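Local coordinates for protein ORF112 (Cyprinid herpesvirus 3, PDB 4WCG) that binds left-handed Z-DNA through its Zalpha domain and may also bind RNA, at residues L44-Y49 and S70-H75; A56-I61 and R74-M79. All coordinates share one frame; numbering follows the deposited sequence.

Both contacts are buried in the small helical core of the Zalpha domain, their centres about 5 Å apart, and both use helix 69-81. Contact 1 (44-49 with 70-75) sets helix 40-52 against its first half, while contact 2 (56-61 with 74-79) brings the start of helix 58-65 to the following turns. Across each interface the chemistry is apolar, with no hydrogen bond between segments. In both, helix 69-81 also carries DNA-binding groups: Asn-73 and Arg-74 grip backbone phosphates in contact 1, whereas contact 2 adds a tyrosine whose ring face receives C8 of a guanine and an arginine hydrogen-bonded to a guanine edge. The two cores join where Ile-46 CG2 packs 3.6 Å from Leu-76 CD2.

Contact 1: L44-Y49 and S70-H75; sequences LKILAY and SEVNRH. With nucleotides of chain D.
Segments 44-49 and 70-75 approach most closely at Ile-46 and Val-72, whose CA atoms stand 7.6 Å apart, near enough for one side chain to bridge the gap. That side chain is Ile-46. Its CG1 branch lies anti to the carbonyl carbon (chi1 -67°) and extends on through chi2 (171°), which carries CD1 onto the backbone of the other helix. There Ile-46 CD1 meets His-75 CB at 3.5 Å and lies 4.2 Å from Val-72 CG1. The isoleucine and histidine side chains cross at about a right angle, and the methyl group approaches the imidazole obliquely.

The imidazole is held from two ends. His-75 ND1 donates to Glu-71 O one turn earlier (2.8 Å, N-H...acceptor angle 160°), the oxygen lying close to the ring plane although the donor sits above the carbonyl plane. The same oxygen accepts from His-75 N on its other face, and His-75 NE2 bonds to Ser-39 N near the start of helix 40-52. The ND1 and NE2 bonds fix the rotation of the buried ring and satisfy both its nitrogens.

This is the three-helix core of a winged helix-turn-helix domain, in which helix 69-81 is the recognition helix. Val-72 continues the apolar layer toward Ala-62 of helix 58-65.

Asn-73, which points away from helix 40-52, and Arg-74, on the flank, reach the Z-DNA backbone. Asn-73 ND2 donates to OP1 of DG5 of chain D at 2.9 Å, and its CB packs against the same nucleotide. Arg-74 NH1 reaches OP1 of DC6 of chain D at 2.8 Å, the phosphate oxygen lying at the guanidinium edge. Its NH2 bonds to Pro-37 O, a second bond that probably steadies the group.

Contact 2: A56-I61 and R74-M79; sequences AKAVHI and RHLYRM. With nucleotides of chain D; nucleotides of chain C.
The recognition helix of the winged helix-turn-helix, helix 69-81, here meets the first turn of helix 58-65, with Leu-76 as the bridging side chain. CG of Leu-76 lies anti to the carbonyl carbon (chi1 -75°), directing the branch to helix 58-65, where Leu-76 CD1 touches Ala-58 CB at 4.1 Å and Ile-61 CD1 at 4.3 Å. Tyr-49 of helix 40-52 packs on Ile-61 as well, so the three helices close around this apolar patch.

The Z-DNA site occupies another side of the same turns. DG5 of chain D sets its C8 over the centre of one face of the Tyr-77 ring, 3.4 Å from Tyr-77 CG, a CH-pi type approach that fits the exposed C8 of a syn purine in Z-DNA. Tyr-77 OH donates to OP1 of DC4 of chain D at 2.6 Å, with the oxygen in the ring plane, while Trp-94 of the wing meets the ring edge-to-face.

Arg-78 reaches a nucleotide of chain C: its NH2 donates to O6 of DG5 of chain C at 2.8 Å and its NH1 to N7 at 3.3 Å. Glu-81 forms a salt bridge to NH1 and probably steadies the guanidinium, whose edge faces the guanine.

Contact 1: L44-Y49 and S70-H75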
ATOM      1  N   LEU A  44      12.555  -0.985  -9.222  1.00 27.36           N
ATOM      2  CA  LEU A  44      13.802  -0.296  -8.933  1.00 26.41           C
ATOM      3  C   LEU A  44      13.926   1.009  -9.719  1.00 25.72           C
ATOM      4  O   LEU A  44      14.435   1.999  -9.204  1.00 26.72           O
ATOM      5  CB  LEU A  44      14.992  -1.214  -9.230  1.00 28.97           C
ATOM      6  CG  LEU A  44      15.126  -2.406  -8.278  1.00 30.67           C
ATOM      7  CD1 LEU A  44      16.257  -3.326  -8.698  1.00 34.16           C
ATOM      8  CD2 LEU A  44      15.349  -1.915  -6.861  1.00 33.41           C
ATOM      9  N   LYS A  45      13.444   1.022 -10.957  1.00 28.47           N
ATOM     10  CA  LYS A  45      13.502   2.238 -11.760  1.00 28.42           C
ATOM     11  C   LYS A  45      12.593   3.327 -11.175  1.00 24.14           C
ATOM     12  O   LYS A  45      12.938   4.506 -11.166  1.00 26.71           O
ATOM     13  CB  LYS A  45      13.115   1.937 -13.208  1.00 31.26           C
ATOM     14  CG  LYS A  45      14.098   1.008 -13.917  1.00 37.16           C
ATOM     15  CD  LYS A  45      13.550   0.557 -15.252  1.00 47.72           C
ATOM     16  CE  LYS A  45      14.560  -0.305 -15.996  1.00 62.66           C
ATOM     17  NZ  LYS A  45      14.109  -0.606 -17.384  1.00 75.02           N
ATOM     18  N   ILE A  46      11.424   2.922 -10.700  1.00 23.89           N
ATOM     19  CA  ILE A  46      10.488   3.867 -10.097  1.00 24.49           C
ATOM     20  C   ILE A  46      11.060   4.430  -8.794  1.00 25.57           C
ATOM     21  O   ILE A  46      10.989   5.629  -8.535  1.00 25.17           O
ATOM     22  CB  ILE A  46       9.141   3.192  -9.837  1.00 21.86           C
ATOM     23  CG1 ILE A  46       8.468   2.855 -11.168  1.00 21.49           C
ATOM     24  CG2 ILE A  46       8.235   4.094  -8.997  1.00 24.25           C
ATOM     25  CD1 ILE A  46       7.227   1.999 -11.020  1.00 23.08           C
ATOM     26  N   LEU A  47      11.644   3.556  -7.983  1.00 22.80           N
ATOM     27  CA  LEU A  47      12.264   3.983  -6.733  1.00 21.87           C
ATOM     28  C   LEU A  47      13.401   4.956  -7.023  1.00 27.16           C
ATOM     29  O   LEU A  47      13.620   5.924  -6.287  1.00 27.52           O
ATOM     30  CB  LEU A  47      12.781   2.776  -5.951  1.00 23.15           C
ATOM     31  CG  LEU A  47      11.681   1.860  -5.411  1.00 23.99           C
ATOM     32  CD1 LEU A  47      12.282   0.605  -4.801  1.00 28.86           C
ATOM     33  CD2 LEU A  47      10.865   2.584  -4.362  1.00 26.02           C
ATOM     34  N   ALA A  48      14.140   4.703  -8.098  1.00 25.77           N
ATOM     35  CA  ALA A  48      15.227   5.595  -8.442  1.00 28.63           C
ATOM     36  C   ALA A  48      14.729   6.984  -8.816  1.00 27.63           C
ATOM     37  O   ALA A  48      15.340   7.980  -8.442  1.00 30.45           O
ATOM     38  CB  ALA A  48      16.053   5.014  -9.570  1.00 28.15           C
ATOM     39  N   TYR A  49      13.633   7.050  -9.570  1.00 25.96           N
ATOM     40  CA  TYR A  49      13.057   8.342  -9.917  1.00 28.11           C
ATOM     41  C   TYR A  49      12.658   9.080  -8.638  1.00 26.83           C
ATOM     42  O   TYR A  49      12.957  10.260  -8.472  1.00 28.50           O
ATOM     43  CB  TYR A  49      11.842   8.173 -10.838  1.00 25.60           C
ATOM     44  CG  TYR A  49      11.249   9.486 -11.322  1.00 29.11           C
ATOM     45  CD1 TYR A  49      10.363  10.208 -10.531  1.00 27.52           C
ATOM     46  CD2 TYR A  49      11.590  10.007 -12.562  1.00 37.04           C
ATOM     47  CE1 TYR A  49       9.827  11.410 -10.965  1.00 26.05           C
ATOM     48  CE2 TYR A  49      11.055  11.210 -13.005  1.00 43.13           C
ATOM     49  CZ  TYR A  49      10.169  11.905 -12.201  1.00 34.60           C
ATOM     50  OH  TYR A  49       9.641  13.104 -12.635  1.00 42.49           O
ATOM     51  N   SER A  70      -0.540   3.522 -16.511  1.00 24.09           N
ATOM     52  CA  SER A  70      -1.190   2.418 -15.798  1.00 22.89           C
ATOM     53  C   SER A  70      -0.155   1.430 -15.250  1.00 21.86           C
ATOM     54  O   SER A  70      -0.321   0.913 -14.153  1.00 21.69           O
ATOM     55  CB  SER A  70      -2.201   1.697 -16.697  1.00 25.21           C
ATOM     56  OG  SER A  70      -1.569   1.189 -17.857  1.00 29.06           O
ATOM     57  N   GLU A  71       0.906   1.171 -16.017  1.00 23.32           N
ATOM     58  CA  GLU A  71       1.960   0.268 -15.563  1.00 23.18           C
ATOM     59  C   GLU A  71       2.700   0.827 -14.362  1.00 23.31           C
ATOM     60  O   GLU A  71       2.948   0.127 -13.386  1.00 21.34           O
ATOM     61  CB  GLU A  71       2.947  -0.004 -16.702  1.00 30.25           C
ATOM     62  CG  GLU A  71       4.095  -0.915 -16.320  1.00 35.73           C
ATOM     63  CD  GLU A  71       4.998  -1.247 -17.495  1.00 57.21           C
ATOM     64  OE1 GLU A  71       4.843  -0.616 -18.564  1.00 64.98           O
ATOM     65  OE2 GLU A  71       5.859  -2.141 -17.345  1.00 59.21           O
ATOM     66  N   VAL A  72       3.057   2.102 -14.437  1.00 23.70           N
ATOM     67  CA  VAL A  72       3.710   2.748 -13.310  1.00 19.59           C
ATOM     68  C   VAL A  72       2.811   2.703 -12.061  1.00 20.60           C
ATOM     69  O   VAL A  72       3.274   2.371 -10.959  1.00 18.77           O
ATOM     70  CB  VAL A  72       4.109   4.191 -13.672  1.00 20.92           C
ATOM     71  CG1 VAL A  72       4.544   4.968 -12.426  1.00 22.85           C
ATOM     72  CG2 VAL A  72       5.244   4.165 -14.683  1.00 25.72           C
ATOM     73  N   ASN A  73       1.527   2.995 -12.221  1.00 17.62           N
ATOM     74  CA  ASN A  73       0.628   2.970 -11.071  1.00 16.32           C
ATOM     75  C   ASN A  73       0.475   1.552 -10.528  1.00 18.12           C
ATOM     76  O   ASN A  73       0.387   1.371  -9.315  1.00 19.07           O
ATOM     77  CB  ASN A  73      -0.743   3.573 -11.426  1.00 17.95           C
ATOM     78  CG  ASN A  73      -0.808   5.053 -11.117  1.00 17.22           C
ATOM     79  OD1 ASN A  73      -0.152   5.513 -10.181  1.00 18.60           O
ATOM     80  ND2 ASN A  73      -1.610   5.797 -11.867  1.00 18.75           N
ATOM     81  N   ARG A  74       0.439   0.543 -11.401  1.00 16.77           N
ATOM     82  CA  ARG A  74       0.321  -0.826 -10.908  1.00 17.67           C
ATOM     83  C   ARG A  74       1.496  -1.126  -9.971  1.00 20.01           C
ATOM     84  O   ARG A  74       1.321  -1.730  -8.889  1.00 20.70           O
ATOM     85  CB  ARG A  74       0.276  -1.819 -12.072  1.00 21.16           C
ATOM     86  CG  ARG A  74      -0.045  -3.252 -11.628  1.00 22.88           C
ATOM     87  CD  ARG A  74      -0.333  -4.164 -12.798  1.00 30.43           C
ATOM     88  NE  ARG A  74       0.857  -4.405 -13.598  1.00 35.08           N
ATOM     89  CZ  ARG A  74       1.059  -3.883 -14.801  1.00 44.13           C
ATOM     90  NH1 ARG A  74       0.155  -3.074 -15.326  1.00 40.95           N
ATOM     91  NH2 ARG A  74       2.167  -4.168 -15.472  1.00 40.46           N
ATOM     92  N   HIS A  75       2.686  -0.700 -10.384  1.00 18.73           N
ATOM     93  CA  HIS A  75       3.867  -0.972  -9.569  1.00 18.65           C
ATOM     94  C   HIS A  75       3.914  -0.111  -8.301  1.00 19.25           C
ATOM     95  O   HIS A  75       4.269  -0.614  -7.233  1.00 19.09           O
ATOM     96  CB  HIS A  75       5.138  -0.800 -10.403  1.00 19.01           C
ATOM     97  CG  HIS A  75       5.350  -1.893 -11.403  1.00 23.14           C
ATOM     98  ND1 HIS A  75       4.592  -2.019 -12.549  1.00 23.58           N
ATOM     99  CD2 HIS A  75       6.233  -2.920 -11.421  1.00 25.63           C
ATOM    100  CE1 HIS A  75       5.006  -3.071 -13.232  1.00 27.31           C
ATOM    101  NE2 HIS A  75       5.999  -3.637 -12.569  1.00 29.52           N
TER
ATOM    102  P    DG D   5      -4.372   4.304 -14.106  1.00 18.01           P
ATOM    103  OP1  DG D   5      -3.629   5.525 -13.906  1.00 19.71           O
ATOM    104  OP2  DG D   5      -4.622   3.858 -15.454  1.00 19.84           O
ATOM    105  O5'  DG D   5      -3.618   3.181 -13.291  1.00 18.08           O
ATOM    106  C5'  DG D   5      -4.145   1.885 -13.232  1.00 18.63           C
ATOM    107  C4'  DG D   5      -3.356   1.035 -12.268  1.00 17.00           C
ATOM    108  O4'  DG D   5      -3.437   1.583 -10.944  1.00 18.33           O
ATOM    109  C3'  DG D   5      -3.871  -0.394 -12.163  1.00 19.33           C
ATOM    110  O3'  DG D   5      -3.054  -1.181 -13.007  1.00 22.47           O
ATOM    111  C2'  DG D   5      -3.690  -0.745 -10.698  1.00 19.69           C
ATOM    112  C1'  DG D   5      -3.614   0.578  -9.972  1.00 18.71           C
ATOM    113  N9   DG D   5      -4.756   0.955  -9.147  1.00 19.80           N
ATOM    114  C8   DG D   5      -4.698   1.414  -7.861  1.00 20.33           C
ATOM    115  N7   DG D   5      -5.859   1.745  -7.381  1.00 18.96           N
ATOM    116  C5   DG D   5      -6.740   1.492  -8.417  1.00 17.95           C
ATOM    117  C6   DG D   5      -8.139   1.647  -8.479  1.00 17.83           C
ATOM    118  O6   DG D   5      -8.899   2.043  -7.610  1.00 19.28           O
ATOM    119  N1   DG D   5      -8.633   1.295  -9.725  1.00 16.81           N
ATOM    120  C2   DG D   5      -7.879   0.837 -10.769  1.00 16.58           C
ATOM    121  N2   DG D   5      -8.538   0.541 -11.885  1.00 16.70           N
ATOM    122  N3   DG D   5      -6.572   0.676 -10.718  1.00 17.11           N
ATOM    123  C4   DG D   5      -6.073   1.014  -9.518  1.00 17.30           C
ATOM    124  P    DC D   6      -3.683  -2.025 -14.159  1.00 24.86           P
ATOM    125  OP1  DC D   6      -2.614  -2.708 -14.816  1.00 26.56           O
ATOM    126  OP2  DC D   6      -4.580  -1.215 -14.905  1.00 25.13           O
ATOM    127  O5'  DC D   6      -4.562  -3.051 -13.331  1.00 28.84           O
ATOM    128  C5'  DC D   6      -4.782  -4.379 -13.757  1.00 28.96           C
ATOM    129  C4'  DC D   6      -6.245  -4.728 -13.631  1.00 33.05           C
ATOM    130  O4'  DC D   6      -6.664  -4.650 -12.261  1.00 26.70           O
ATOM    131  C3'  DC D   6      -7.204  -3.826 -14.405  1.00 30.94           C
ATOM    132  O3'  DC D   6      -8.224  -4.646 -14.942  1.00 37.65           O
ATOM    133  C2'  DC D   6      -7.795  -2.944 -13.327  1.00 27.44           C
ATOM    134  C1'  DC D   6      -7.844  -3.894 -12.154  1.00 24.79           C
ATOM    135  N1   DC D   6      -7.862  -3.236 -10.836  1.00 23.52           N
ATOM    136  C2   DC D   6      -9.091  -2.875 -10.292  1.00 23.78           C
ATOM    137  O2   DC D   6     -10.117  -3.087 -10.942  1.00 25.05           O
ATOM    138  N3   DC D   6      -9.125  -2.268  -9.090  1.00 23.60           N
ATOM    139  C4   DC D   6      -7.994  -2.037  -8.429  1.00 24.43           C
ATOM    140  N4   DC D   6      -8.073  -1.457  -7.238  1.00 26.51           N
ATOM    141  C5   DC D   6      -6.728  -2.396  -8.960  1.00 23.70           C
ATOM    142  C6   DC D   6      -6.710  -3.011 -10.140  1.00 22.75           C
TER

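Contact 2: A56-I61 and R74-M79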
ATOM      1  N   ALA A  56       6.199  12.903  -6.451  1.00 26.02           N
ATOM      2  CA  ALA A  56       6.001  12.821  -7.895  1.00 24.53           C
ATOM      3  C   ALA A  56       4.659  12.200  -8.250  1.00 23.27           C
ATOM      4  O   ALA A  56       4.102  11.414  -7.491  1.00 22.53           O
ATOM      5  CB  ALA A  56       7.113  12.023  -8.531  1.00 30.87           C
ATOM      6  N   LYS A  57       4.151  12.572  -9.422  1.00 25.07           N
ATOM      7  CA  LYS A  57       2.960  11.940  -9.962  1.00 23.10           C
ATOM      8  C   LYS A  57       3.331  10.834 -10.937  1.00 23.78           C
ATOM      9  O   LYS A  57       4.378  10.896 -11.579  1.00 24.72           O
ATOM     10  CB  LYS A  57       2.086  12.973 -10.660  1.00 26.97           C
ATOM     11  CG  LYS A  57       1.494  14.008  -9.727  1.00 33.67           C
ATOM     12  CD  LYS A  57       0.524  14.905 -10.460  1.00 43.64           C
ATOM     13  CE  LYS A  57      -0.379  15.642  -9.486  1.00 59.05           C
ATOM     14  NZ  LYS A  57      -1.562  16.232 -10.174  1.00 66.79           N
ATOM     15  N   ALA A  58       2.467   9.828 -11.047  1.00 21.60           N
ATOM     16  CA  ALA A  58       2.711   8.707 -11.953  1.00 21.21           C
ATOM     17  C   ALA A  58       2.918   9.136 -13.405  1.00 26.31           C
ATOM     18  O   ALA A  58       3.737   8.538 -14.112  1.00 24.33           O
ATOM     19  CB  ALA A  58       1.562   7.712 -11.874  1.00 22.90           C
ATOM     20  N   VAL A  59       2.177  10.142 -13.861  1.00 23.41           N
ATOM     21  CA  VAL A  59       2.286  10.550 -15.263  1.00 25.62           C
ATOM     22  C   VAL A  59       3.705  11.011 -15.566  1.00 30.09           C
ATOM     23  O   VAL A  59       4.212  10.804 -16.668  1.00 30.40           O
ATOM     24  CB  VAL A  59       1.275  11.661 -15.623  1.00 29.72           C
ATOM     25  CG1 VAL A  59       1.547  12.938 -14.830  1.00 30.51           C
ATOM     26  CG2 VAL A  59       1.305  11.932 -17.118  1.00 38.07           C
ATOM     27  N   HIS A  60       4.364  11.608 -14.582  1.00 26.54           N
ATOM     28  CA  HIS A  60       5.697  12.144 -14.806  1.00 28.64           C
ATOM     29  C   HIS A  60       6.743  11.046 -14.710  1.00 27.14           C
ATOM     30  O   HIS A  60       7.715  11.036 -15.463  1.00 30.66           O
ATOM     31  CB  HIS A  60       5.972  13.271 -13.816  1.00 35.12           C
ATOM     32  CG  HIS A  60       5.072  14.455 -14.007  1.00 35.76           C
ATOM     33  ND1 HIS A  60       4.519  15.149 -12.954  1.00 40.60           N
ATOM     34  CD2 HIS A  60       4.620  15.057 -15.133  1.00 47.66           C
ATOM     35  CE1 HIS A  60       3.769  16.133 -13.421  1.00 45.96           C
ATOM     36  NE2 HIS A  60       3.812  16.098 -14.741  1.00 49.33           N
ATOM     37  N   ILE A  61       6.524  10.096 -13.810  1.00 24.93           N
ATOM     38  CA  ILE A  61       7.393   8.933 -13.746  1.00 25.74           C
ATOM     39  C   ILE A  61       7.307   8.133 -15.048  1.00 25.10           C
ATOM     40  O   ILE A  61       8.322   7.737 -15.620  1.00 26.15           O
ATOM     41  CB  ILE A  61       7.027   8.041 -12.558  1.00 23.73           C
ATOM     42  CG1 ILE A  61       7.125   8.865 -11.269  1.00 23.95           C
ATOM     43  CG2 ILE A  61       7.914   6.805 -12.533  1.00 25.48           C
ATOM     44  CD1 ILE A  61       6.693   8.141 -10.020  1.00 28.16           C
ATOM     45  N   ARG A  74       0.439   0.543 -11.401  1.00 16.77           N
ATOM     46  CA  ARG A  74       0.321  -0.826 -10.908  1.00 17.67           C
ATOM     47  C   ARG A  74       1.496  -1.126  -9.971  1.00 20.01           C
ATOM     48  O   ARG A  74       1.321  -1.730  -8.889  1.00 20.70           O
ATOM     49  CB  ARG A  74       0.276  -1.819 -12.072  1.00 21.16           C
ATOM     50  CG  ARG A  74      -0.045  -3.252 -11.628  1.00 22.88           C
ATOM     51  CD  ARG A  74      -0.333  -4.164 -12.798  1.00 30.43           C
ATOM     52  NE  ARG A  74       0.857  -4.405 -13.598  1.00 35.08           N
ATOM     53  CZ  ARG A  74       1.059  -3.883 -14.801  1.00 44.13           C
ATOM     54  NH1 ARG A  74       0.155  -3.074 -15.326  1.00 40.95           N
ATOM     55  NH2 ARG A  74       2.167  -4.168 -15.472  1.00 40.46           N
ATOM     56  N   HIS A  75       2.686  -0.700 -10.384  1.00 18.73           N
ATOM     57  CA  HIS A  75       3.867  -0.972  -9.569  1.00 18.65           C
ATOM     58  C   HIS A  75       3.914  -0.111  -8.301  1.00 19.25           C
ATOM     59  O   HIS A  75       4.269  -0.614  -7.233  1.00 19.09           O
ATOM     60  CB  HIS A  75       5.138  -0.800 -10.403  1.00 19.01           C
ATOM     61  CG  HIS A  75       5.350  -1.893 -11.403  1.00 23.14           C
ATOM     62  ND1 HIS A  75       4.592  -2.019 -12.549  1.00 23.58           N
ATOM     63  CD2 HIS A  75       6.233  -2.920 -11.421  1.00 25.63           C
ATOM     64  CE1 HIS A  75       5.006  -3.071 -13.232  1.00 27.31           C
ATOM     65  NE2 HIS A  75       5.999  -3.637 -12.569  1.00 29.52           N
ATOM     66  N   LEU A  76       3.548   1.169  -8.400  1.00 17.81           N
ATOM     67  CA  LEU A  76       3.516   2.041  -7.216  1.00 16.26           C
ATOM     68  C   LEU A  76       2.590   1.482  -6.148  1.00 17.52           C
ATOM     69  O   LEU A  76       2.948   1.379  -4.967  1.00 18.09           O
ATOM     70  CB  LEU A  76       3.056   3.463  -7.578  1.00 16.46           C
ATOM     71  CG  LEU A  76       4.077   4.334  -8.308  1.00 15.49           C
ATOM     72  CD1 LEU A  76       3.383   5.551  -8.932  1.00 19.69           C
ATOM     73  CD2 LEU A  76       5.150   4.796  -7.311  1.00 18.14           C
ATOM     74  N   TYR A  77       1.375   1.123  -6.547  1.00 16.96           N
ATOM     75  CA  TYR A  77       0.430   0.640  -5.557  1.00 17.21           C
ATOM     76  C   TYR A  77       0.878  -0.687  -4.940  1.00 19.06           C
ATOM     77  O   TYR A  77       0.710  -0.893  -3.745  1.00 19.94           O
ATOM     78  CB  TYR A  77      -0.971   0.520  -6.162  1.00 17.07           C
ATOM     79  CG  TYR A  77      -1.710   1.850  -6.201  1.00 17.91           C
ATOM     80  CD1 TYR A  77      -1.553   2.731  -7.271  1.00 17.97           C
ATOM     81  CD2 TYR A  77      -2.523   2.232  -5.151  1.00 16.39           C
ATOM     82  CE1 TYR A  77      -2.225   3.940  -7.297  1.00 15.47           C
ATOM     83  CE2 TYR A  77      -3.192   3.434  -5.158  1.00 17.70           C
ATOM     84  CZ  TYR A  77      -3.039   4.291  -6.237  1.00 16.43           C
ATOM     85  OH  TYR A  77      -3.719   5.486  -6.222  1.00 18.23           O
ATOM     86  N   ARG A  78       1.452  -1.591  -5.727  1.00 17.83           N
ATOM     87  CA  ARG A  78       1.930  -2.818  -5.111  1.00 18.88           C
ATOM     88  C   ARG A  78       3.109  -2.554  -4.164  1.00 19.99           C
ATOM     89  O   ARG A  78       3.187  -3.175  -3.098  1.00 21.26           O
ATOM     90  CB  ARG A  78       2.290  -3.839  -6.176  1.00 21.06           C
ATOM     91  CG  ARG A  78       1.047  -4.379  -6.905  1.00 26.93           C
ATOM     92  CD  ARG A  78      -0.041  -4.944  -5.958  1.00 29.89           C
ATOM     93  NE  ARG A  78      -1.111  -5.608  -6.706  1.00 31.15           N
ATOM     94  CZ  ARG A  78      -2.182  -6.202  -6.172  1.00 36.96           C
ATOM     95  NH1 ARG A  78      -2.371  -6.230  -4.850  1.00 34.62           N
ATOM     96  NH2 ARG A  78      -3.076  -6.781  -6.969  1.00 31.61           N
ATOM     97  N   MET A  79       4.009  -1.636  -4.536  1.00 19.67           N
ATOM     98  CA  MET A  79       5.119  -1.284  -3.627  1.00 19.13           C
ATOM     99  C   MET A  79       4.623  -0.610  -2.354  1.00 19.97           C
ATOM    100  O   MET A  79       5.260  -0.727  -1.297  1.00 23.35           O
ATOM    101  CB  MET A  79       6.141  -0.379  -4.318  1.00 19.07           C
ATOM    102  CG  MET A  79       7.131  -1.183  -5.148  1.00 19.82           C
ATOM    103  SD  MET A  79       8.560  -0.224  -5.675  1.00 22.59           S
ATOM    104  CE  MET A  79       7.788   0.905  -6.846  1.00 23.23           C
TER
ATOM    105  P    DG D   5      -4.372   4.304 -14.106  1.00 18.01           P
ATOM    106  OP1  DG D   5      -3.629   5.525 -13.906  1.00 19.71           O
ATOM    107  OP2  DG D   5      -4.622   3.858 -15.454  1.00 19.84           O
ATOM    108  O5'  DG D   5      -3.618   3.181 -13.291  1.00 18.08           O
ATOM    109  C5'  DG D   5      -4.145   1.885 -13.232  1.00 18.63           C
ATOM    110  C4'  DG D   5      -3.356   1.035 -12.268  1.00 17.00           C
ATOM    111  O4'  DG D   5      -3.437   1.583 -10.944  1.00 18.33           O
ATOM    112  C3'  DG D   5      -3.871  -0.394 -12.163  1.00 19.33           C
ATOM    113  O3'  DG D   5      -3.054  -1.181 -13.007  1.00 22.47           O
ATOM    114  C2'  DG D   5      -3.690  -0.745 -10.698  1.00 19.69           C
ATOM    115  C1'  DG D   5      -3.614   0.578  -9.972  1.00 18.71           C
ATOM    116  N9   DG D   5      -4.756   0.955  -9.147  1.00 19.80           N
ATOM    117  C8   DG D   5      -4.698   1.414  -7.861  1.00 20.33           C
ATOM    118  N7   DG D   5      -5.859   1.745  -7.381  1.00 18.96           N
ATOM    119  C5   DG D   5      -6.740   1.492  -8.417  1.00 17.95           C
ATOM    120  C6   DG D   5      -8.139   1.647  -8.479  1.00 17.83           C
ATOM    121  O6   DG D   5      -8.899   2.043  -7.610  1.00 19.28           O
ATOM    122  N1   DG D   5      -8.633   1.295  -9.725  1.00 16.81           N
ATOM    123  C2   DG D   5      -7.879   0.837 -10.769  1.00 16.58           C
ATOM    124  N2   DG D   5      -8.538   0.541 -11.885  1.00 16.70           N
ATOM    125  N3   DG D   5      -6.572   0.676 -10.718  1.00 17.11           N
ATOM    126  C4   DG D   5      -6.073   1.014  -9.518  1.00 17.30           C
ATOM    127  P    DC D   4      -4.730   7.302  -9.033  1.00 17.07           P
ATOM    128  OP1  DC D   4      -3.450   6.840  -8.472  1.00 18.09           O
ATOM    129  OP2  DC D   4      -4.711   8.211 -10.186  1.00 18.85           O
ATOM    130  O5'  DC D   4      -5.632   6.025  -9.382  1.00 19.37           O
ATOM    131  C5'  DC D   4      -5.031   4.817  -9.775  1.00 18.25           C
ATOM    132  C4'  DC D   4      -5.768   4.235 -10.973  1.00 16.99           C
ATOM    133  O4'  DC D   4      -7.118   3.853 -10.577  1.00 17.49           O
ATOM    134  C3'  DC D   4      -5.928   5.189 -12.164  1.00 17.63           C
ATOM    135  O3'  DC D   4      -5.775   4.456 -13.386  1.00 18.04           O
ATOM    136  C2'  DC D   4      -7.369   5.668 -12.009  1.00 16.76           C
ATOM    137  C1'  DC D   4      -8.038   4.394 -11.505  1.00 16.84           C
ATOM    138  N1   DC D   4      -9.316   4.645 -10.807  1.00 16.26           N
ATOM    139  C2   DC D   4     -10.513   4.535 -11.496  1.00 16.81           C
ATOM    140  O2   DC D   4     -10.479   4.224 -12.693  1.00 17.46           O
ATOM    141  N3   DC D   4     -11.682   4.776 -10.844  1.00 17.64           N
ATOM    142  C4   DC D   4     -11.661   5.112  -9.551  1.00 16.39           C
ATOM    143  N4   DC D   4     -12.827   5.342  -8.941  1.00 19.92           N
ATOM    144  C5   DC D   4     -10.439   5.241  -8.831  1.00 18.77           C
ATOM    145  C6   DC D   4      -9.304   4.992  -9.484  1.00 16.29           C
TER
ATOM    146  P    DG C   5     -10.501 -11.099  -0.707  1.00 19.94           P
ATOM    147  OP1  DG C   5      -9.893 -11.723   0.419  1.00 22.15           O
ATOM    148  OP2  DG C   5     -11.896 -11.323  -0.954  1.00 24.04           O
ATOM    149  O5'  DG C   5     -10.272  -9.534  -0.593  1.00 20.92           O
ATOM    150  C5'  DG C   5     -10.792  -8.689  -1.577  1.00 19.25           C
ATOM    151  C4'  DG C   5     -10.354  -7.264  -1.344  1.00 19.33           C
ATOM    152  O4'  DG C   5      -8.919  -7.193  -1.325  1.00 19.75           O
ATOM    153  C3'  DG C   5     -10.816  -6.324  -2.445  1.00 19.19           C
ATOM    154  O3'  DG C   5     -12.010  -5.703  -2.012  1.00 21.86           O
ATOM    155  C2'  DG C   5      -9.674  -5.340  -2.574  1.00 21.18           C
ATOM    156  C1'  DG C   5      -8.459  -6.058  -2.021  1.00 20.92           C
ATOM    157  N9   DG C   5      -7.462  -6.501  -2.982  1.00 20.55           N
ATOM    158  C8   DG C   5      -6.115  -6.282  -2.882  1.00 19.17           C
ATOM    159  N7   DG C   5      -5.433  -6.825  -3.847  1.00 20.31           N
ATOM    160  C5   DG C   5      -6.388  -7.445  -4.634  1.00 19.81           C
ATOM    161  C6   DG C   5      -6.245  -8.204  -5.816  1.00 19.47           C
ATOM    162  O6   DG C   5      -5.220  -8.488  -6.424  1.00 20.02           O
ATOM    163  N1   DG C   5      -7.472  -8.653  -6.282  1.00 16.27           N
ATOM    164  C2   DG C   5      -8.675  -8.426  -5.677  1.00 19.80           C
ATOM    165  N2   DG C   5      -9.743  -8.956  -6.274  1.00 18.02           N
ATOM    166  N3   DG C   5      -8.820  -7.738  -4.564  1.00 19.44           N
ATOM    167  C4   DG C   5      -7.646  -7.265  -4.109  1.00 18.05           C
TER